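Local coordinates for Gp26 (Listeria phage P40, PDB 4JZ5), which probably hydrolyses the glycan strands of Listeria peptidoglycan as the family 25 glycoside hydrolase domain of the phage endolysin Ply40, at residues 59-62 and 63-67; 67-71 and 72-76; 151-154 and 155-159; 183-186 and 187-191. One frame throughout, in Å; residues are numbered along the deposited sequence.

The four contacts are all local, and they fall into two pairs on opposite sides of the chain's centre. Interactions 1 and 2 come first in sequence and share helix 62-72, one at its start and the other at its end; their centres lie about 11 Å apart, and Ala66 CB meets Phe76 CZ where they touch. Interactions 3 and 4 follow later: helix 153-158 after strand 147-152, then the loop leading into strand 191-195. Their centres are also about 11 Å apart, and Asp153 and Lys157 both bond to Ser186. Between the pairs the centres are about 28 to 31 Å apart, so the two pairs sit on separate flanks of one mixed sheet.

Interaction 1: 59-62 and 63-67; sequences DERL and EQHAK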
loop_
_atom_site.group_PDB
_atom_site.type_symbol
_atom_site.label_atom_id
_atom_site.label_comp_id
_atom_site.label_asym_id
_atom_site.label_seq_id
_atom_site.Cartn_x
_atom_site.Cartn_y
_atom_site.Cartn_z
ATOM N N ASP A 59 3.408 11.061 5.684
ATOM C CA ASP A 59 4.100 10.176 6.610
ATOM C C ASP A 59 5.503 10.711 6.872
ATOM O O ASP A 59 6.209 11.111 5.936
ATOM C CB ASP A 59 4.140 8.767 6.041
ATOM C CG ASP A 59 4.830 7.789 6.962
ATOM O OD1 ASP A 59 6.080 7.750 6.937
ATOM O OD2 ASP A 59 4.130 7.071 7.716
ATOM N N GLU A 60 5.899 10.718 8.138
ATOM C CA GLU A 60 7.149 11.326 8.551
ATOM C C GLU A 60 8.380 10.655 7.968
ATOM O O GLU A 60 9.455 11.254 7.981
ATOM C CB GLU A 60 7.243 11.306 10.079
ATOM C CG GLU A 60 6.163 12.129 10.798
ATOM C CD GLU A 60 4.880 11.351 11.147
ATOM O OE1 GLU A 60 4.440 10.450 10.396
ATOM O OE2 GLU A 60 4.281 11.670 12.204
ATOM N N ARG A 61 8.253 9.419 7.499
ATOM C CA ARG A 61 9.380 8.706 6.917
ATOM C C ARG A 61 9.247 8.538 5.406
ATOM O O ARG A 61 10.029 7.802 4.815
ATOM C CB ARG A 61 9.567 7.329 7.579
ATOM C CG ARG A 61 9.851 7.369 9.085
ATOM C CD ARG A 61 11.221 7.893 9.465
ATOM N NE ARG A 61 11.259 8.129 10.910
ATOM C CZ ARG A 61 12.351 8.393 11.614
ATOM N NH1 ARG A 61 13.533 8.439 11.029
ATOM N NH2 ARG A 61 12.255 8.596 12.920
ATOM N N LEU A 62 8.268 9.193 4.787
ATOM C CA LEU A 62 8.064 9.049 3.347
ATOM C C LEU A 62 9.348 9.292 2.550
ATOM O O LEU A 62 9.755 8.458 1.733
ATOM C CB LEU A 62 6.986 10.019 2.874
ATOM C CG LEU A 62 6.858 10.200 1.358
ATOM C CD1 LEU A 62 6.451 8.912 0.691
ATOM C CD2 LEU A 62 5.834 11.281 1.057
ATOM N N GLU A 63 9.995 10.423 2.779
ATOM C CA GLU A 63 11.160 10.737 1.983
ATOM C C GLU A 63 12.336 9.849 2.341
ATOM O O GLU A 63 13.076 9.423 1.458
ATOM C CB GLU A 63 11.490 12.214 2.099
ATOM C CG GLU A 63 10.368 13.065 1.497
ATOM C CD GLU A 63 10.590 14.545 1.627
ATOM O OE1 GLU A 63 11.756 14.959 1.713
ATOM O OE2 GLU A 63 9.589 15.293 1.647
ATOM N N GLN A 64 12.514 9.557 3.627
ATOM C CA GLN A 64 13.587 8.660 4.032
ATOM C C GLN A 64 13.456 7.306 3.356
ATOM O O GLN A 64 14.426 6.768 2.816
ATOM C CB GLN A 64 13.595 8.480 5.546
ATOM C CG GLN A 64 14.658 7.540 6.034
ATOM C CD GLN A 64 14.448 7.150 7.469
ATOM O OE1 GLN A 64 14.354 8.016 8.342
ATOM N NE2 GLN A 64 14.350 5.851 7.733
ATOM N N HIS A 65 12.252 6.746 3.386
ATOM C CA HIS A 65 12.028 5.443 2.805
ATOM C C HIS A 65 12.175 5.483 1.292
ATOM O O HIS A 65 12.776 4.589 0.704
ATOM C CB HIS A 65 10.649 4.890 3.192
ATOM C CG HIS A 65 10.584 4.464 4.619
ATOM N ND1 HIS A 65 9.442 4.409 5.389
ATOM C CD2 HIS A 65 11.597 4.053 5.409
ATOM C CE1 HIS A 65 9.769 3.971 6.596
ATOM N NE2 HIS A 65 11.069 3.756 6.634
ATOM N N ALA A 66 11.633 6.508 0.641
ATOM C CA ALA A 66 11.758 6.598 -0.806
ATOM C C ALA A 66 13.224 6.660 -1.226
ATOM O O ALA A 66 13.650 5.955 -2.153
ATOM C CB ALA A 66 11.006 7.809 -1.335
ATOM N N LYS A 67 13.992 7.496 -0.548
ATOM C CA LYS A 67 15.411 7.612 -0.850
ATOM C C LYS A 67 16.155 6.318 -0.553
ATOM O O LYS A 67 17.074 5.937 -1.281
ATOM C CB LYS A 67 16.040 8.752 -0.059
ATOM C CG LYS A 67 15.610 10.121 -0.535
ATOM C CD LYS A 67 16.287 11.245 0.223
ATOM C CE LYS A 67 15.883 11.280 1.675
ATOM N NZ LYS A 67 16.441 12.472 2.371
HETATM O O HOH W 1 6.460 5.881 4.724
HETATM O O HOH W 2 11.391 11.231 5.745
HETATM O O HOH W 3 12.934 11.119 8.245
#
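Arg61 reaches two residues of the first helical turn, Gln64 with its tip and His65 with its base. Its NH1 donates to Gln64 OE1 over 2.8 Å; the oxygen lies in the guanidinium plane, and the N-H is directed at one of its lone pairs, in the carbonyl plane. The guanidinium and amide planes are nonetheless turned 79° apart, and the two side chains run alongside each other in the same direction. A bend at chi2 (-71°) turns the arginine toward the end of the glutamine, bringing Arg61 CD within 3.3 Å of Gln64 OE1. At the base, Arg61 CB sits over one face of the His65 imidazole, 3.8 Å from the ring centroid, in a CH-pi contact. Arg61 is the N-cap of helix 62-72; its carbonyl O accepts from His65 N at 2.8 Å, and Leu62 O takes Ala66 N in the next bond. The cap residue is itself part of a type I turn from Asp59 to Leu62. Within it Asp59 OD1 forms an Asx turn by accepting from Arg61 N at 2.8 Å, approached from above the carboxylate plane. Water 2 links Glu60 O to Gln64 N. Further out, Arg50 forms a salt bridge with Asp59 OD2, while Pro33 O and Tyr37 OH hold Gln64 NE2.

Interaction 2: 67-71 and 72-76; sequences KGLDK and VGMPF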
loop_
_atom_site.group_PDB
_atom_site.type_symbol
_atom_site.label_atom_id
_atom_site.label_comp_id
_atom_site.label_asym_id
_atom_site.label_seq_id
_atom_site.Cartn_x
_atom_site.Cartn_y
_atom_site.Cartn_z
ATOM N N LYS A 67 13.992 7.496 -0.548
ATOM C CA LYS A 67 15.411 7.612 -0.850
ATOM C C LYS A 67 16.155 6.318 -0.553
ATOM O O LYS A 67 17.074 5.937 -1.281
ATOM C CB LYS A 67 16.040 8.752 -0.059
ATOM C CG LYS A 67 15.610 10.121 -0.535
ATOM C CD LYS A 67 16.287 11.245 0.223
ATOM C CE LYS A 67 15.883 11.280 1.675
ATOM N NZ LYS A 67 16.441 12.472 2.371
ATOM N N GLY A 68 15.802 5.657 0.541
ATOM C CA GLY A 68 16.497 4.440 0.920
ATOM C C GLY A 68 16.252 3.307 -0.050
ATOM O O GLY A 68 17.153 2.523 -0.368
ATOM N N LEU A 69 15.014 3.192 -0.511
ATOM C CA LEU A 69 14.672 2.157 -1.465
ATOM C C LEU A 69 15.283 2.480 -2.837
ATOM O O LEU A 69 15.829 1.604 -3.497
ATOM C CB LEU A 69 13.150 2.027 -1.533
ATOM C CG LEU A 69 12.517 1.582 -0.208
ATOM C CD1 LEU A 69 11.030 1.863 -0.174
ATOM C CD2 LEU A 69 12.774 0.109 0.062
ATOM N N ASP A 70 15.247 3.744 -3.238
ATOM C CA ASP A 70 15.870 4.145 -4.492
ATOM C C ASP A 70 17.380 3.871 -4.474
ATOM O O ASP A 70 17.944 3.404 -5.467
ATOM C CB ASP A 70 15.601 5.624 -4.748
ATOM C CG ASP A 70 16.094 6.085 -6.098
ATOM O OD1 ASP A 70 15.892 5.380 -7.113
ATOM O OD2 ASP A 70 16.690 7.163 -6.144
ATOM N N LYS A 71 18.034 4.160 -3.355
ATOM C CA LYS A 71 19.472 3.962 -3.199
ATOM C C LYS A 71 19.899 2.572 -3.648
ATOM O O LYS A 71 20.883 2.408 -4.368
ATOM C CB LYS A 71 19.826 4.173 -1.702
ATOM C CG LYS A 71 21.214 3.710 -1.237
ATOM C CD LYS A 71 21.452 3.978 0.273
ATOM C CE LYS A 71 20.629 3.076 1.193
ATOM N NZ LYS A 71 20.937 3.324 2.629
ATOM N N VAL A 72 19.161 1.568 -3.182
ATOM C CA VAL A 72 19.509 0.167 -3.379
ATOM C C VAL A 72 18.776 -0.461 -4.553
ATOM O O VAL A 72 18.969 -1.647 -4.832
ATOM C CB VAL A 72 19.250 -0.681 -2.107
ATOM C CG1 VAL A 72 20.051 -0.130 -0.941
ATOM C CG2 VAL A 72 17.773 -0.749 -1.758
ATOM N N GLY A 73 17.960 0.315 -5.265
ATOM C CA GLY A 73 17.230 -0.204 -6.407
ATOM C C GLY A 73 16.086 -1.137 -6.043
ATOM O O GLY A 73 15.743 -2.015 -6.831
ATOM N N MET A 74 15.483 -0.961 -4.871
ATOM C CA MET A 74 14.300 -1.749 -4.520
ATOM C C MET A 74 13.076 -1.117 -5.156
ATOM O O MET A 74 12.773 0.035 -4.864
ATOM C CB MET A 74 14.119 -1.793 -3.012
ATOM C CG MET A 74 12.839 -2.480 -2.574
ATOM S SD MET A 74 12.750 -4.248 -2.894
ATOM C CE MET A 74 13.935 -4.839 -1.669
ATOM N N PRO A 75 12.350 -1.863 -5.997
ATOM C CA PRO A 75 11.119 -1.284 -6.546
ATOM C C PRO A 75 10.110 -1.026 -5.434
ATOM O O PRO A 75 10.014 -1.790 -4.476
ATOM C CB PRO A 75 10.631 -2.345 -7.535
ATOM C CG PRO A 75 11.271 -3.603 -7.107
ATOM C CD PRO A 75 12.587 -3.232 -6.487
ATOM N N PHE A 76 9.368 0.067 -5.553
ATOM C CA PHE A 76 8.442 0.422 -4.509
ATOM C C PHE A 76 7.252 1.204 -5.026
ATOM O O PHE A 76 7.234 1.736 -6.124
ATOM C CB PHE A 76 9.173 1.190 -3.376
ATOM C CG PHE A 76 9.450 2.637 -3.681
ATOM C CD1 PHE A 76 10.567 3.002 -4.406
ATOM C CD2 PHE A 76 8.592 3.635 -3.231
ATOM C CE1 PHE A 76 10.829 4.330 -4.693
ATOM C CE2 PHE A 76 8.854 4.969 -3.503
ATOM C CZ PHE A 76 9.979 5.312 -4.242
#
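Leu69 packs against Met74 and Phe76 across a Schellman motif, the turn that closes helix 62-72 and sends the chain into strand 76-81. Gly73 adopts positive phi (72°), and two backbone bonds reach back into the last helical turn: Met74 N to Leu69 O at 2.9 Å and Gly73 N to Asp70 O at 3.1 Å. The second arrives from above the carbonyl plane of Asp70, 71° out of it. Following the leucine outward, Leu69 CB lies 4.0 Å from Phe76 CD1. Its CG stands anti to the carbonyl carbon (chi1 -63°), and beyond it the two methyls divide the work. Leu69 CD1 meets the phenylalanine at its root, 3.8 Å from Phe76 CB. Leu69 CD2 turns instead to the methionine, 3.7 Å from Met74 CG. A single residue thus bridges the returning chain at two points, joining the end of the helix to the start of the strand. Val47 and Ile49 of the neighbouring strand 46-53 also touch Leu69, placing this fork on the sheet. Lys41 NZ bonds to Val72 O. Val72 CG2 itself rests against the helix end, 3.5 Å from Leu69 O.

Interaction 3: 151-154 and 155-159; sequences AGDS and FWKTH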
loop_
_atom_site.group_PDB
_atom_site.type_symbol
_atom_site.label_atom_id
_atom_site.label_comp_id
_atom_site.label_asym_id
_atom_site.label_seq_id
_atom_site.Cartn_x
_atom_site.Cartn_y
_atom_site.Cartn_z
ATOM N N ALA A 151 -7.861 -3.169 1.921
ATOM C CA ALA A 151 -8.617 -3.225 3.166
ATOM C C ALA A 151 -8.510 -4.644 3.716
ATOM O O ALA A 151 -8.075 -5.580 3.025
ATOM C CB ALA A 151 -10.072 -2.843 2.952
ATOM N N GLY A 152 -8.878 -4.823 4.979
ATOM C CA GLY A 152 -9.050 -6.154 5.517
ATOM C C GLY A 152 -10.230 -6.871 4.874
ATOM O O GLY A 152 -11.185 -6.244 4.411
ATOM N N ASP A 153 -10.116 -8.192 4.859
ATOM C CA ASP A 153 -11.113 -9.123 4.349
ATOM C C ASP A 153 -12.554 -8.726 4.708
ATOM O O ASP A 153 -13.373 -8.461 3.833
ATOM C CB ASP A 153 -10.760 -10.503 4.918
ATOM C CG ASP A 153 -11.558 -11.637 4.305
ATOM O OD1 ASP A 153 -12.437 -11.408 3.449
ATOM O OD2 ASP A 153 -11.296 -12.791 4.703
ATOM N N SER A 154 -12.848 -8.684 6.001
ATOM C CA SER A 154 -14.186 -8.412 6.507
ATOM C C SER A 154 -14.678 -7.017 6.118
ATOM O O SER A 154 -15.815 -6.860 5.675
ATOM C CB SER A 154 -14.217 -8.560 8.020
ATOM O OG SER A 154 -15.506 -8.259 8.522
ATOM N N PHE A 155 -13.840 -6.008 6.310
ATOM C CA PHE A 155 -14.213 -4.649 5.949
ATOM C C PHE A 155 -14.546 -4.576 4.459
ATOM O O PHE A 155 -15.530 -3.943 4.050
ATOM C CB PHE A 155 -13.080 -3.684 6.278
ATOM C CG PHE A 155 -13.432 -2.251 6.042
ATOM C CD1 PHE A 155 -13.371 -1.713 4.773
ATOM C CD2 PHE A 155 -13.857 -1.451 7.087
ATOM C CE1 PHE A 155 -13.717 -0.396 4.554
ATOM C CE2 PHE A 155 -14.206 -0.120 6.871
ATOM C CZ PHE A 155 -14.127 0.402 5.598
ATOM N N TRP A 156 -13.721 -5.215 3.640
ATOM C CA TRP A 156 -13.899 -5.206 2.192
ATOM C C TRP A 156 -15.277 -5.751 1.828
ATOM O O TRP A 156 -16.022 -5.140 1.055
ATOM C CB TRP A 156 -12.790 -6.055 1.563
ATOM C CG TRP A 156 -12.702 -6.051 0.066
ATOM C CD1 TRP A 156 -13.626 -6.534 -0.812
ATOM C CD2 TRP A 156 -11.607 -5.583 -0.721
ATOM N NE1 TRP A 156 -13.186 -6.365 -2.106
ATOM C CE2 TRP A 156 -11.941 -5.794 -2.073
ATOM C CE3 TRP A 156 -10.374 -5.000 -0.414
ATOM C CZ2 TRP A 156 -11.090 -5.423 -3.116
ATOM C CZ3 TRP A 156 -9.532 -4.647 -1.456
ATOM C CH2 TRP A 156 -9.894 -4.858 -2.785
ATOM N N LYS A 157 -15.628 -6.894 2.393
ATOM C CA LYS A 157 -16.912 -7.509 2.107
ATOM C C LYS A 157 -18.070 -6.631 2.558
ATOM O O LYS A 157 -19.049 -6.446 1.825
ATOM C CB LYS A 157 -17.008 -8.866 2.804
ATOM C CG LYS A 157 -16.109 -9.932 2.195
ATOM C CD LYS A 157 -16.353 -11.310 2.776
ATOM C CE LYS A 157 -15.959 -11.396 4.234
ATOM N NZ LYS A 157 -16.021 -12.802 4.736
ATOM N N THR A 158 -17.981 -6.107 3.777
ATOM C CA THR A 158 -19.113 -5.399 4.364
ATOM C C THR A 158 -19.277 -3.963 3.884
ATOM O O THR A 158 -20.259 -3.314 4.242
ATOM C CB THR A 158 -19.057 -5.413 5.904
ATOM O OG1 THR A 158 -17.892 -4.706 6.350
ATOM C CG2 THR A 158 -19.065 -6.847 6.435
ATOM N N HIS A 159 -18.350 -3.477 3.061
ATOM C CA HIS A 159 -18.493 -2.169 2.430
ATOM C C HIS A 159 -18.577 -2.241 0.918
ATOM O O HIS A 159 -18.494 -1.213 0.241
ATOM C CB HIS A 159 -17.387 -1.226 2.883
ATOM C CG HIS A 159 -17.461 -0.908 4.339
ATOM N ND1 HIS A 159 -17.036 -1.785 5.311
ATOM C CD2 HIS A 159 -17.997 0.151 4.995
ATOM C CE1 HIS A 159 -17.276 -1.266 6.503
ATOM N NE2 HIS A 159 -17.847 -0.084 6.338
HETATM O O HOH W 4 -16.360 -5.599 8.616
#
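Ala151 CB packs against both Phe155 and Trp156, meeting Phe155 CD1 at 3.9 Å and Trp156 CE3 at 4.0 Å. On this inner side the indole turns its edge to the strand, with Ala151 N near the ring plane. Gly152, the N-cap, gives its carbonyl O to Trp156 N at 2.8 Å, and the tryptophan is further fixed by Asp162 at NE1 and by contacts with Arg169 and Val171 of strand 169-172. The flank formed by Asp153 and Lys157 is polar but well engaged. In the Asp153 conformer described, Lys157, bent at chi3 (-67°), passes obliquely across the aspartate; its NZ stays beyond salt-bridge distance of Asp153 OD1 and bonds instead to Ser186 OG. In that same conformer Asp153 OD2 pairs with Arg173 and Ser186 N. The looser side begins with exposed Ser154 and Thr158. Water 4 bridges their hydroxyls, 2.8 Å from Ser154 OG and 2.9 Å from Thr158 OG1. At the far end His159 ND1 donates to Phe155 O while also lying over the centre of the Phe155 ring face, 3.4 Å above its plane. This direct passage from strand 147-152 into helix 153-158 is the first half of a beta-alpha-beta unit that returns in parallel strand 169-172, as in the barrel-like family 25 fold.

Interaction 4: 183-186 and 187-191; sequences TKPS and IPYDL
This is a surface contact across a bend, held by proline-aromatic packing and a water bridge, in the loop between the parallel strands 169-172 and 191-195 of the family 25 fold. Pro185 and Tyr189 meet across the bend, their side chains crossing at about a right angle. The touching atoms are Pro185 CG and Tyr189 CD2, 3.8 Å apart, with Pro185 CD beside them at 3.9 Å from the same ring carbon, Tyr189 CD2. Chi1 of Tyr189 (68°) places CG between the backbone N and the carbonyl carbon, which directs the ring toward Pro185. The ring also meets Trp192, their planes at about 45°, and both Pro185 and Tyr189 touch Val171, so the pair lies on strand 169-172. Between them in sequence, Ile187 reaches another way and packs on Trp156 of helix 153-158. Across the bend itself the backbone carbonyls are joined through solvent. Water 5, which lies near the plane of the Tyr189 ring at its edge, donates to Pro185 O at 2.7 Å and to Ile187 O at 2.9 Å.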
loop_
_atom_site.group_PDB
_atom_site.type_symbol
_atom_site.label_atom_id
_atom_site.label_comp_id
_atom_site.label_asym_id
_atom_site.label_seq_id
_atom_site.Cartn_x
_atom_site.Cartn_y
_atom_site.Cartn_z
ATOM N N THR A 183 -4.329 -17.760 8.184
ATOM C CA THR A 183 -5.600 -17.785 7.480
ATOM C C THR A 183 -5.573 -16.913 6.223
ATOM O O THR A 183 -5.175 -15.755 6.286
ATOM C CB THR A 183 -6.691 -17.274 8.416
ATOM O OG1 THR A 183 -6.589 -17.950 9.678
ATOM C CG2 THR A 183 -8.060 -17.468 7.809
ATOM N N LYS A 184 -5.994 -17.474 5.088
ATOM C CA LYS A 184 -6.093 -16.711 3.852
ATOM C C LYS A 184 -7.349 -15.851 3.844
ATOM O O LYS A 184 -8.314 -16.136 4.543
ATOM C CB LYS A 184 -6.108 -17.650 2.643
ATOM C CG LYS A 184 -4.786 -18.357 2.429
ATOM C CD LYS A 184 -4.752 -19.117 1.118
ATOM C CE LYS A 184 -3.341 -19.573 0.789
ATOM N NZ LYS A 184 -3.290 -20.310 -0.502
ATOM N N PRO A 185 -7.361 -14.808 3.012
ATOM C CA PRO A 185 -8.587 -14.025 2.880
ATOM C C PRO A 185 -9.751 -14.890 2.419
ATOM O O PRO A 185 -9.568 -15.872 1.709
ATOM C CB PRO A 185 -8.217 -12.976 1.828
ATOM C CG PRO A 185 -6.749 -12.849 1.945
ATOM C CD PRO A 185 -6.262 -14.235 2.228
ATOM N N SER A 186 -10.953 -14.500 2.811
ATOM C CA SER A 186 -12.150 -15.209 2.398
ATOM C C SER A 186 -12.619 -14.792 1.009
ATOM O O SER A 186 -13.605 -15.324 0.508
ATOM C CB SER A 186 -13.261 -14.958 3.405
ATOM O OG SER A 186 -13.739 -13.630 3.304
ATOM N N ILE A 187 -11.925 -13.826 0.413
ATOM C CA ILE A 187 -12.235 -13.313 -0.911
ATOM C C ILE A 187 -10.989 -13.401 -1.774
ATOM O O ILE A 187 -9.888 -13.513 -1.256
ATOM C CB ILE A 187 -12.729 -11.839 -0.858
ATOM C CG1 ILE A 187 -11.658 -10.922 -0.259
ATOM C CG2 ILE A 187 -14.031 -11.745 -0.076
ATOM C CD1 ILE A 187 -12.077 -9.466 -0.184
ATOM N N PRO A 188 -11.147 -13.349 -3.093
ATOM C CA PRO A 188 -9.956 -13.376 -3.947
ATOM C C PRO A 188 -9.055 -12.179 -3.699
ATOM O O PRO A 188 -9.528 -11.075 -3.390
ATOM C CB PRO A 188 -10.531 -13.304 -5.358
ATOM C CG PRO A 188 -11.917 -13.827 -5.223
ATOM C CD PRO A 188 -12.390 -13.419 -3.872
ATOM N N TYR A 189 -7.758 -12.398 -3.834
ATOM C CA TYR A 189 -6.792 -11.329 -3.650
ATOM C C TYR A 189 -5.736 -11.384 -4.736
ATOM O O TYR A 189 -5.490 -12.430 -5.338
ATOM C CB TYR A 189 -6.111 -11.443 -2.280
ATOM C CG TYR A 189 -5.198 -12.655 -2.146
ATOM C CD1 TYR A 189 -3.891 -12.624 -2.601
ATOM C CD2 TYR A 189 -5.653 -13.830 -1.565
ATOM C CE1 TYR A 189 -3.063 -13.717 -2.499
ATOM C CE2 TYR A 189 -4.828 -14.938 -1.459
ATOM C CZ TYR A 189 -3.533 -14.869 -1.912
ATOM O OH TYR A 189 -2.708 -15.968 -1.812
ATOM N N ASP A 190 -5.100 -10.240 -4.971
ATOM C CA ASP A 190 -3.882 -10.177 -5.767
ATOM C C ASP A 190 -2.646 -10.139 -4.852
ATOM O O ASP A 190 -1.680 -10.881 -5.070
ATOM C CB ASP A 190 -3.898 -8.955 -6.684
ATOM C CG ASP A 190 -5.014 -8.997 -7.704
ATOM O OD1 ASP A 190 -5.283 -10.091 -8.232
ATOM O OD2 ASP A 190 -5.629 -7.938 -7.940
ATOM N N LEU A 191 -2.688 -9.271 -3.853
ATOM C CA LEU A 191 -1.639 -9.183 -2.839
ATOM C C LEU A 191 -2.296 -9.444 -1.482
ATOM O O LEU A 191 -3.312 -8.838 -1.174
ATOM C CB LEU A 191 -1.023 -7.789 -2.879
ATOM C CG LEU A 191 0.173 -7.507 -1.964
ATOM C CD1 LEU A 191 1.369 -8.388 -2.291
ATOM C CD2 LEU A 191 0.568 -6.032 -2.054
HETATM O O HOH W 5 -8.155 -15.711 -0.532
#